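Long-range contacts in putative outer membrane protein (LpxR) (Salmonella typhimurium, PDB 3FID), which probably removes acyl chains from lipid A in the outer membrane as a lipid A deacylase, and binds zinc ions: residues D47-S52 and W89-T94; N95-R100 and V149-A154. All coordinates share one frame; numbering follows the deposited sequence.

Contact 1 (D47-S52 and W89-T94); sequences DASQLS and WNSLAT
The carbonyl oxygen of Asn90 accepts one hydrogen bond from the facing strand and a weaker CH···O contact: Gln50 N donates a nearly straight hydrogen bond of 2.8 Å to Asn90 O, arriving in the carbonyl plane, and Ser49 CA adds the longer CH···O contact. Asn90 N returns a hydrogen bond to Gln50 O, and Leu92 N reaches Ala48 O at 2.9 Å. This antiparallel ladder joins strands 49-60 and 80-94 of the outer membrane β-barrel, close to the short turns at one end. On one face Gln50 and Asn90, a hydrogen-bonded pair, run side by side with their amide planes 62° apart. The link from Asn90 ND2 to Gln50 OE1 is weak at 3.5 Å; Gln50 OE1 also accepts from Arg204, and Asn90 OD1 from Arg98, so amides that both donate and accept suit this buried polar face. The other face carries Ser49, Ser91 and Trp89. The two hydroxyls, Ser49 OG and Ser91 OG, share a hydrogen bond of 2.9 Å, their small side chains fitting a non-hydrogen-bonded pair only 4.3 Å apart between CA atoms. Trp89 CG stands anti to the backbone N (chi1 -179°), and the benzo part of the indole reaches back to Ser49, with CZ2 3.5 Å from Ser49 CB. Trp89 NE1 hydrogen-bonds to Tyr99 OH.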
loop_
_atom_site.group_PDB
_atom_site.type_symbol
_atom_site.label_atom_id
_atom_site.label_comp_id
_atom_site.label_asym_id
_atom_site.label_seq_id
_atom_site.Cartn_x
_atom_site.Cartn_y
_atom_site.Cartn_z
ATOM N N ASP A 47 -11.499 12.725 19.828
ATOM C CA ASP A 47 -11.764 13.292 18.499
ATOM C C ASP A 47 -10.460 13.447 17.721
ATOM O O ASP A 47 -10.473 13.440 16.498
ATOM C CB ASP A 47 -12.474 14.650 18.602
ATOM C CG ASP A 47 -13.972 14.512 18.901
ATOM O OD1 ASP A 47 -14.645 15.552 19.077
ATOM O OD2 ASP A 47 -14.475 13.366 18.977
ATOM N N ALA A 48 -9.345 13.575 18.432
ATOM C CA ALA A 48 -8.050 13.818 17.780
ATOM C C ALA A 48 -7.210 12.560 17.459
ATOM O O ALA A 48 -6.294 12.631 16.642
ATOM C CB ALA A 48 -7.239 14.786 18.597
ATOM N N SER A 49 -7.528 11.431 18.106
ATOM C CA SER A 49 -6.622 10.287 18.168
ATOM C C SER A 49 -7.291 8.937 17.937
ATOM O O SER A 49 -8.324 8.630 18.553
ATOM C CB SER A 49 -5.937 10.252 19.525
ATOM O OG SER A 49 -5.028 11.328 19.691
ATOM N N GLN A 50 -6.653 8.112 17.101
ATOM C CA GLN A 50 -7.115 6.751 16.839
ATOM C C GLN A 50 -6.067 5.716 17.170
ATOM O O GLN A 50 -4.851 5.976 17.095
ATOM C CB GLN A 50 -7.442 6.542 15.366
ATOM C CG GLN A 50 -8.553 7.345 14.811
ATOM C CD GLN A 50 -8.876 6.929 13.381
ATOM O OE1 GLN A 50 -7.977 6.769 12.527
ATOM N NE2 GLN A 50 -10.154 6.747 13.116
ATOM N N LEU A 51 -6.562 4.538 17.538
ATOM C CA LEU A 51 -5.776 3.330 17.604
ATOM C C LEU A 51 -6.343 2.354 16.581
ATOM O O LEU A 51 -7.538 2.055 16.622
ATOM C CB LEU A 51 -5.877 2.709 18.999
ATOM C CG LEU A 51 -5.008 1.488 19.287
ATOM C CD1 LEU A 51 -3.472 1.718 19.173
ATOM C CD2 LEU A 51 -5.391 0.933 20.652
ATOM N N SER A 52 -5.471 1.819 15.713
ATOM C CA SER A 52 -5.891 0.908 14.648
ATOM C C SER A 52 -5.265 -0.474 14.759
ATOM O O SER A 52 -4.123 -0.600 15.179
ATOM C CB SER A 52 -5.502 1.482 13.290
ATOM O OG SER A 52 -6.138 2.720 13.109
ATOM N N TRP A 89 -0.935 4.058 16.270
ATOM C CA TRP A 89 -1.480 5.285 16.848
ATOM C C TRP A 89 -1.527 6.356 15.744
ATOM O O TRP A 89 -0.544 6.555 15.051
ATOM C CB TRP A 89 -0.562 5.715 18.003
ATOM C CG TRP A 89 -0.991 6.943 18.713
ATOM C CD1 TRP A 89 -0.422 8.190 18.633
ATOM C CD2 TRP A 89 -2.066 7.047 19.645
ATOM N NE1 TRP A 89 -1.099 9.074 19.457
ATOM C CE2 TRP A 89 -2.112 8.396 20.086
ATOM C CE3 TRP A 89 -3.008 6.134 20.142
ATOM C CZ2 TRP A 89 -3.056 8.851 21.008
ATOM C CZ3 TRP A 89 -3.969 6.593 21.056
ATOM C CH2 TRP A 89 -3.975 7.941 21.489
ATOM N N ASN A 90 -2.665 7.007 15.552
ATOM C CA ASN A 90 -2.837 8.063 14.523
ATOM C C ASN A 90 -3.419 9.296 15.202
ATOM O O ASN A 90 -4.516 9.222 15.731
ATOM C CB ASN A 90 -3.808 7.568 13.438
ATOM C CG ASN A 90 -3.998 8.570 12.284
ATOM O OD1 ASN A 90 -3.196 9.468 12.070
ATOM N ND2 ASN A 90 -5.050 8.384 11.535
ATOM N N SER A 91 -2.699 10.421 15.221
ATOM C CA SER A 91 -3.128 11.523 16.075
ATOM C C SER A 91 -2.870 12.916 15.495
ATOM O O SER A 91 -1.824 13.168 14.920
ATOM C CB SER A 91 -2.432 11.412 17.426
ATOM O OG SER A 91 -2.807 12.494 18.244
ATOM N N LEU A 92 -3.849 13.803 15.650
ATOM C CA LEU A 92 -3.610 15.227 15.439
ATOM C C LEU A 92 -2.971 15.777 16.718
ATOM O O LEU A 92 -3.641 15.909 17.743
ATOM C CB LEU A 92 -4.912 15.963 15.105
ATOM C CG LEU A 92 -5.657 15.499 13.842
ATOM C CD1 LEU A 92 -6.813 16.424 13.554
ATOM C CD2 LEU A 92 -4.744 15.431 12.623
ATOM N N ALA A 93 -1.674 16.043 16.673
ATOM C CA ALA A 93 -0.964 16.642 17.814
ATOM C C ALA A 93 -1.466 18.055 18.049
ATOM O O ALA A 93 -1.648 18.490 19.215
ATOM C CB ALA A 93 0.520 16.649 17.583
ATOM N N THR A 94 -1.706 18.758 16.945
ATOM C CA THR A 94 -2.284 20.096 16.946
ATOM C C THR A 94 -3.115 20.292 15.646
ATOM O O THR A 94 -3.260 19.345 14.872
ATOM C CB THR A 94 -1.134 21.115 17.027
ATOM O OG1 THR A 94 -1.646 22.431 16.855
ATOM C CG2 THR A 94 -0.162 20.834 15.938
#

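Contact 2 (N95-R100 and V149-A154); sequences NWLRYR and VSLTPA. With CXE (pentaethylene glycol monodecyl ether), chain M.
The indole of Trp96 meets Leu151 at its edge: methyl CD2 of Leu151 lies in the ring plane, 3.9 Å from Trp96 CE3. Farther round that edge Trp96 CH2 touches C3 of the bound detergent, while Leu97 CB sits over one face, offset toward the rim. The large, mostly hydrocarbon indole suits a place beside an alkyl chain. Leu97 continues the packing along the same side of the sheet: its CD1 is 3.6 Å from Val149 CG2 and 3.9 Å from Leu151 CD2, and also meets detergent C6. Val149 CG1 and Leu151 CG touch the same decyl chain, at C8 and C9, making a branched aliphatic surface consistent with the lipid-facing wall of a transmembrane β-barrel. Strands 97-108 and 140-157 pair antiparallel here. Arg98 and Ser150 form a hydrogen-bonded pair whose two backbone bonds, Arg98 N to Ser150 O and Ser150 N to Arg98 O, are each 2.9 Å. Past Leu151 the regular pairing breaks down, for Thr152 N reaches Trp96 O at 3.1 Å from above the carbonyl plane, with a bent N-H···O angle of 141°. The methyl CG2 of Thr152, anti to its carbonyl carbon, packs 4.1 Å from Arg98 CB. The Arg98 chain, extended through chi2, bends at chi3 (-68°), which sets the direction of NE; NE hydrogen-bonds to Ser195 OG and NH2 to His209 ND1, a polar setting suited to a buried charge.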
loop_
_atom_site.group_PDB
_atom_site.type_symbol
_atom_site.label_atom_id
_atom_site.label_comp_id
_atom_site.label_asym_id
_atom_site.label_seq_id
_atom_site.Cartn_x
_atom_site.Cartn_y
_atom_site.Cartn_z
ATOM N N ASN A 95 -3.647 21.497 15.408
ATOM C CA ASN A 95 -4.338 21.838 14.136
ATOM C C ASN A 95 -3.411 21.900 12.918
ATOM O O ASN A 95 -3.874 21.999 11.775
ATOM C CB ASN A 95 -5.084 23.180 14.237
ATOM C CG ASN A 95 -6.599 23.026 14.506
ATOM O OD1 ASN A 95 -7.070 22.043 15.104
ATOM N ND2 ASN A 95 -7.363 24.031 14.080
ATOM N N TRP A 96 -2.108 21.857 13.173
ATOM C CA TRP A 96 -1.104 21.992 12.123
ATOM C C TRP A 96 -0.165 20.779 11.998
ATOM O O TRP A 96 0.733 20.807 11.170
ATOM C CB TRP A 96 -0.281 23.277 12.305
ATOM C CG TRP A 96 0.367 23.365 13.648
ATOM C CD1 TRP A 96 -0.176 23.916 14.788
ATOM C CD2 TRP A 96 1.680 22.890 14.018
ATOM N NE1 TRP A 96 0.714 23.801 15.843
ATOM C CE2 TRP A 96 1.859 23.182 15.400
ATOM C CE3 TRP A 96 2.720 22.251 13.320
ATOM C CZ2 TRP A 96 3.033 22.851 16.095
ATOM C CZ3 TRP A 96 3.902 21.929 14.020
ATOM C CH2 TRP A 96 4.037 22.224 15.395
ATOM N N LEU A 97 -0.380 19.736 12.812
ATOM C CA LEU A 97 0.477 18.542 12.803
ATOM C C LEU A 97 -0.336 17.259 12.976
ATOM O O LEU A 97 -1.143 17.160 13.897
ATOM C CB LEU A 97 1.521 18.605 13.921
ATOM C CG LEU A 97 2.713 17.667 13.680
ATOM C CD1 LEU A 97 3.867 18.447 13.046
ATOM C CD2 LEU A 97 3.164 16.937 14.922
ATOM N N ARG A 98 -0.120 16.289 12.084
ATOM C CA ARG A 98 -0.567 14.915 12.300
ATOM C C ARG A 98 0.650 13.991 12.443
ATOM O O ARG A 98 1.636 14.147 11.728
ATOM C CB ARG A 98 -1.481 14.438 11.162
ATOM C CG ARG A 98 -1.836 12.936 11.230
ATOM C CD ARG A 98 -2.619 12.470 10.008
ATOM N NE ARG A 98 -3.972 13.031 9.928
ATOM C CZ ARG A 98 -5.018 12.618 10.639
ATOM N NH1 ARG A 98 -6.201 13.194 10.454
ATOM N NH2 ARG A 98 -4.886 11.667 11.568
ATOM N N TYR A 99 0.600 13.049 13.390
ATOM C CA TYR A 99 1.625 11.996 13.429
ATOM C C TYR A 99 1.029 10.590 13.612
ATOM O O TYR A 99 -0.099 10.420 14.099
ATOM C CB TYR A 99 2.709 12.291 14.471
ATOM C CG TYR A 99 2.234 12.127 15.889
ATOM C CD1 TYR A 99 2.459 10.935 16.577
ATOM C CD2 TYR A 99 1.542 13.159 16.537
ATOM C CE1 TYR A 99 2.003 10.764 17.893
ATOM C CE2 TYR A 99 1.065 13.000 17.839
ATOM C CZ TYR A 99 1.306 11.803 18.509
ATOM O OH TYR A 99 0.868 11.635 19.797
ATOM N N ARG A 100 1.820 9.594 13.217
ATOM C CA ARG A 100 1.433 8.193 13.311
ATOM C C ARG A 100 2.614 7.383 13.764
ATOM O O ARG A 100 3.746 7.671 13.392
ATOM C CB ARG A 100 0.969 7.666 11.960
ATOM C CG ARG A 100 -0.367 8.166 11.562
ATOM C CD ARG A 100 -1.048 7.140 10.715
ATOM N NE ARG A 100 -0.883 7.467 9.336
ATOM C CZ ARG A 100 -0.722 6.560 8.380
ATOM N NH1 ARG A 100 -0.688 5.246 8.643
ATOM N NH2 ARG A 100 -0.567 6.988 7.160
ATOM N N VAL A 149 5.185 11.882 10.125
ATOM C CA VAL A 149 4.733 13.213 10.534
ATOM C C VAL A 149 4.389 14.064 9.326
ATOM O O VAL A 149 5.110 14.066 8.336
ATOM C CB VAL A 149 5.745 13.933 11.469
ATOM C CG1 VAL A 149 7.076 14.118 10.801
ATOM C CG2 VAL A 149 5.186 15.293 11.918
ATOM N N SER A 150 3.290 14.809 9.446
ATOM C CA SER A 150 2.776 15.621 8.361
ATOM C C SER A 150 2.399 16.973 8.928
ATOM O O SER A 150 1.820 17.041 10.001
ATOM C CB SER A 150 1.512 14.964 7.781
ATOM O OG SER A 150 0.996 15.724 6.702
ATOM N N LEU A 151 2.755 18.043 8.218
ATOM C CA LEU A 151 2.169 19.347 8.475
ATOM C C LEU A 151 0.853 19.396 7.727
ATOM O O LEU A 151 0.679 18.707 6.714
ATOM C CB LEU A 151 3.093 20.471 7.996
ATOM C CG LEU A 151 4.482 20.515 8.627
ATOM C CD1 LEU A 151 5.336 21.513 7.838
ATOM C CD2 LEU A 151 4.409 20.912 10.106
ATOM N N THR A 152 -0.087 20.178 8.246
ATOM C CA THR A 152 -1.461 20.139 7.756
ATOM C C THR A 152 -2.105 21.521 7.453
ATOM O O THR A 152 -3.261 21.758 7.831
ATOM C CB THR A 152 -2.386 19.343 8.735
ATOM O OG1 THR A 152 -2.518 20.062 9.965
ATOM C CG2 THR A 152 -1.826 17.978 9.052
ATOM N N PRO A 153 -1.378 22.421 6.752
ATOM C CA PRO A 153 -2.059 23.676 6.405
ATOM C C PRO A 153 -3.208 23.417 5.413
ATOM O O PRO A 153 -3.054 22.690 4.418
ATOM C CB PRO A 153 -0.956 24.512 5.744
ATOM C CG PRO A 153 0.018 23.464 5.158
ATOM C CD PRO A 153 0.010 22.380 6.241
ATOM N N ALA A 154 -4.356 23.999 5.714
ATOM C CA ALA A 154 -5.542 23.823 4.892
ATOM C C ALA A 154 -6.386 25.046 5.135
ATOM O O ALA A 154 -6.245 25.702 6.178
ATOM C CB ALA A 154 -6.313 22.569 5.319
HETATM C C1 CXE M . 6.516 20.134 18.571
HETATM C C2 CXE M . 7.564 19.631 17.598
HETATM C C3 CXE M . 7.261 20.073 16.166
HETATM C C4 CXE M . 7.589 18.985 15.142
HETATM C C5 CXE M . 7.803 19.561 13.743
HETATM C C6 CXE M . 7.677 18.459 12.694
HETATM C C7 CXE M . 7.526 18.979 11.262
HETATM C C8 CXE M . 7.821 17.858 10.263
HETATM C C9 CXE M . 7.252 18.097 8.862
HETATM C C10 CXE M . 8.279 17.746 7.790
HETATM O O11 CXE M . 7.696 17.847 6.493
HETATM C C12 CXE M . 8.607 18.340 5.495
HETATM C C13 CXE M . 8.815 17.330 4.353
HETATM O O14 CXE M . 8.880 17.984 3.079
HETATM C C15 CXE M . 8.917 17.077 1.972
HETATM C C16 CXE M . 8.219 17.658 0.737
HETATM O O17 CXE M . 8.909 17.228 -0.446
HETATM C C18 CXE M . 8.074 16.799 -1.531
HETATM C C19 CXE M . 8.933 16.288 -2.693
HETATM O O20 CXE M . 8.638 14.915 -2.999
HETATM C C21 CXE M . 9.515 14.318 -3.961
HETATM C C22 CXE M . 8.679 13.948 -5.179
HETATM O O23 CXE M . 9.426 13.233 -6.158
HETATM C C24 CXE M . 8.913 13.447 -7.471
HETATM C C25 CXE M . 10.044 13.919 -8.360
HETATM O O26 CXE M . 9.522 14.319 -9.614
#

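In the fold
Contacts 1 and 2 come in series along the chain, with centres 11 Å apart. Strands 80-94 and 97-108 follow each other and lie side by side, so the four strands 49-60, 80-94, 97-108 and 140-157 form one continuous antiparallel part of the barrel wall. The contacts are joined across the middle by the backbone hydrogen bond of Ser91 N to Tyr99 O and by a side-chain connection on the polar face. One of the bound zinc ions lies about 7 Å from the side chain of Gln50 in contact 1, whereas contact 2 supplies four residues of a detergent pocket. The polar side of the wall is probably the barrel interior; the opposite face, at contact 2, is largely aliphatic and probably faces membrane lipid.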